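Local structure of putative rRNA methyltransferase (Sorangium cellulosum, 4RWZ) at residues A[156-161]-A[165-170]. The protein methylates 16S ribosomal RNA, conferring resistance to aminoglycoside antibiotics, in a manner that depends on activation by the 30S ribosomal subunit. Sequence-based numbering, arbitrary orientation.
Sequences PELSDA and DALRPA
With CG lying anti to its own carbonyl carbon and beside the backbone N (chi1 -66°), the side chain of Leu167 reaches back along the first turns of helix 160-172 toward Leu158, in the loop that leads into this helix at the edge of the Rossmann-like methyltransferase fold. The two leucines run at about a right angle to each other, and Leu158 meets its partner at the branch carbon, its CG lying 4.0 Å from CD1 of Leu167. This apolar pair links the helix, which widens to a pi-type turn at 165-167, to the preceding loop. Leu158, at the centre of an inverse gamma turn, also packs on Val115 of helix 108-115, while Leu167 is buried against Pro117 and Ile178 of strand 176-183. Ser159 is the N-cap residue: its OG accepts a bond from the backbone N of Trp162 and closes the start of the helix. On the solvent side the backbone is joined across the segments by the i to i+4 bond from Asp165 N to Ala161 O at 3.1 Å, with an N-H...O angle of 155° and the donor tilted 25° from the carbonyl plane. That same carbonyl also accepts from a water, which ties the exposed Asp165 side chain to the backbone of the preceding turn: the water lies 2.8 Å from both Ala161 O and Asp165 OD2, donating to each.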
ATOM      1  N   PRO A 156      19.787   6.115  -5.639  1.00 37.07           N
ATOM      2  CA  PRO A 156      19.927   7.119  -6.691  1.00 40.46           C
ATOM      3  C   PRO A 156      19.041   8.336  -6.471  1.00 44.44           C
ATOM      4  O   PRO A 156      18.011   8.235  -5.819  1.00 46.86           O
ATOM      5  CB  PRO A 156      19.460   6.365  -7.940  1.00 42.43           C
ATOM      6  CG  PRO A 156      18.481   5.354  -7.430  1.00 37.96           C
ATOM      7  CD  PRO A 156      19.008   4.939  -6.076  1.00 38.06           C
ATOM      8  N   GLU A 157      19.481   9.481  -6.984  1.00 44.97           N
ATOM      9  CA  GLU A 157      18.659  10.674  -7.048  1.00 46.91           C
ATOM     10  C   GLU A 157      17.657  10.489  -8.171  1.00 46.87           C
ATOM     11  O   GLU A 157      18.010  10.012  -9.259  1.00 46.80           O
ATOM     12  N   LEU A 158      16.401  10.842  -7.926  1.00 44.24           N
ATOM     13  CA  LEU A 158      15.393  10.641  -8.959  1.00 39.45           C
ATOM     14  C   LEU A 158      15.327  11.821  -9.949  1.00 46.49           C
ATOM     15  O   LEU A 158      14.313  12.475 -10.082  1.00 52.02           O
ATOM     16  CB  LEU A 158      14.035  10.360  -8.312  1.00 41.35           C
ATOM     17  CG  LEU A 158      13.598   8.891  -8.179  1.00 42.15           C
ATOM     18  CD1 LEU A 158      14.749   8.048  -7.720  1.00 37.18           C
ATOM     19  CD2 LEU A 158      12.448   8.752  -7.209  1.00 41.85           C
ATOM     20  N   SER A 159      16.427  12.027 -10.666  1.00 42.26           N
ATOM     21  CA  SER A 159      16.564  13.014 -11.716  1.00 39.92           C
ATOM     22  C   SER A 159      15.835  12.557 -12.966  1.00 41.97           C
ATOM     23  O   SER A 159      15.428  11.399 -13.060  1.00 41.86           O
ATOM     24  CB  SER A 159      18.038  13.161 -12.046  1.00 45.46           C
ATOM     25  OG  SER A 159      18.537  11.956 -12.605  1.00 45.39           O
ATOM     26  N   ASP A 160      15.704  13.447 -13.955  1.00 39.41           N
ATOM     27  CA  ASP A 160      15.027  13.092 -15.186  1.00 40.71           C
ATOM     28  C   ASP A 160      15.722  11.955 -15.891  1.00 45.29           C
ATOM     29  O   ASP A 160      15.065  11.120 -16.509  1.00 47.05           O
ATOM     30  CB  ASP A 160      14.942  14.281 -16.136  1.00 48.49           C
ATOM     31  CG  ASP A 160      14.116  15.407 -15.586  1.00 53.08           C
ATOM     32  OD1 ASP A 160      13.217  15.146 -14.757  1.00 51.19           O
ATOM     33  OD2 ASP A 160      14.318  16.551 -16.040  1.00 59.58           O
ATOM     34  N   ALA A 161      17.049  11.920 -15.790  1.00 45.99           N
ATOM     35  CA  ALA A 161      17.832  10.868 -16.420  1.00 45.20           C
ATOM     36  C   ALA A 161      17.593   9.547 -15.742  1.00 38.93           C
ATOM     37  O   ALA A 161      17.529   8.512 -16.410  1.00 40.48           O
ATOM     38  CB  ALA A 161      19.309  11.213 -16.388  1.00 47.24           C
ATOM     39  N   ASP A 165      16.051   6.193 -17.784  1.00 46.85           N
ATOM     40  CA  ASP A 165      16.705   4.911 -18.053  1.00 42.57           C
ATOM     41  C   ASP A 165      16.356   3.834 -17.033  1.00 43.62           C
ATOM     42  O   ASP A 165      16.277   2.638 -17.367  1.00 38.88           O
ATOM     43  CB  ASP A 165      18.220   5.072 -18.058  1.00 42.05           C
ATOM     44  CG  ASP A 165      18.803   5.190 -19.445  1.00 50.81           C
ATOM     45  OD1 ASP A 165      18.362   4.493 -20.388  1.00 48.57           O
ATOM     46  OD2 ASP A 165      19.741   6.001 -19.579  1.00 57.09           O
ATOM     47  N   ALA A 166      16.183   4.213 -15.777  1.00 33.69           N
ATOM     48  CA  ALA A 166      15.982   3.164 -14.803  1.00 31.60           C
ATOM     49  C   ALA A 166      14.532   2.970 -14.519  1.00 36.41           C
ATOM     50  O   ALA A 166      14.053   1.850 -14.484  1.00 33.74           O
ATOM     51  CB  ALA A 166      16.705   3.470 -13.484  1.00 34.18           C
ATOM     52  N   LEU A 167      13.813   4.061 -14.239  1.00 30.52           N
ATOM     53  CA  LEU A 167      12.503   3.848 -13.686  1.00 27.95           C
ATOM     54  C   LEU A 167      11.402   3.653 -14.697  1.00 27.69           C
ATOM     55  O   LEU A 167      10.633   2.699 -14.597  1.00 26.21           O
ATOM     56  CB  LEU A 167      12.120   4.962 -12.689  1.00 28.01           C
ATOM     57  CG  LEU A 167      12.975   5.013 -11.416  1.00 39.33           C
ATOM     58  CD1 LEU A 167      12.282   5.819 -10.345  1.00 42.59           C
ATOM     59  CD2 LEU A 167      13.279   3.636 -10.897  1.00 37.59           C
ATOM     60  N   ARG A 168      11.276   4.560 -15.674  1.00 29.25           N
ATOM     61  CA  ARG A 168      10.174   4.376 -16.613  1.00 29.05           C
ATOM     62  C   ARG A 168      10.106   2.994 -17.260  1.00 28.74           C
ATOM     63  O   ARG A 168       9.028   2.398 -17.303  1.00 27.15           O
ATOM     64  CB  ARG A 168      10.118   5.485 -17.699  1.00 31.02           C
ATOM     65  CG  ARG A 168       9.700   6.806 -17.133  1.00 31.88           C
ATOM     66  CD  ARG A 168       9.493   7.852 -18.318  1.00 33.64           C
ATOM     67  NE  ARG A 168       9.160   9.118 -17.707  1.00 44.48           N
ATOM     68  CZ  ARG A 168       7.930   9.376 -17.275  1.00 43.53           C
ATOM     69  NH1 ARG A 168       6.968   8.436 -17.430  1.00 36.96           N
ATOM     70  NH2 ARG A 168       7.661  10.538 -16.693  1.00 48.85           N
ATOM     71  N   PRO A 169      11.246   2.491 -17.790  1.00 29.53           N
ATOM     72  CA  PRO A 169      11.146   1.198 -18.469  1.00 28.75           C
ATOM     73  C   PRO A 169      10.856   0.054 -17.504  1.00 26.80           C
ATOM     74  O   PRO A 169      10.080  -0.848 -17.853  1.00 25.97           O
ATOM     75  CB  PRO A 169      12.545   1.012 -19.083  1.00 30.42           C
ATOM     76  CG  PRO A 169      13.135   2.387 -19.171  1.00 32.12           C
ATOM     77  CD  PRO A 169      12.582   3.100 -17.960  1.00 31.01           C
ATOM     78  N   ALA A 170      11.441   0.114 -16.309  1.00 26.19           N
ATOM     79  CA  ALA A 170      11.280  -0.947 -15.322  1.00 25.23           C
ATOM     80  C   ALA A 170       9.839  -0.947 -14.796  1.00 23.08           C
ATOM     81  O   ALA A 170       9.227  -2.008 -14.567  1.00 21.87           O
ATOM     82  CB  ALA A 170      12.238  -0.745 -14.195  1.00 24.49           C
TER
HETATM   83  O   HOH W   1      19.933   8.226 -17.875  1.00 44.78           O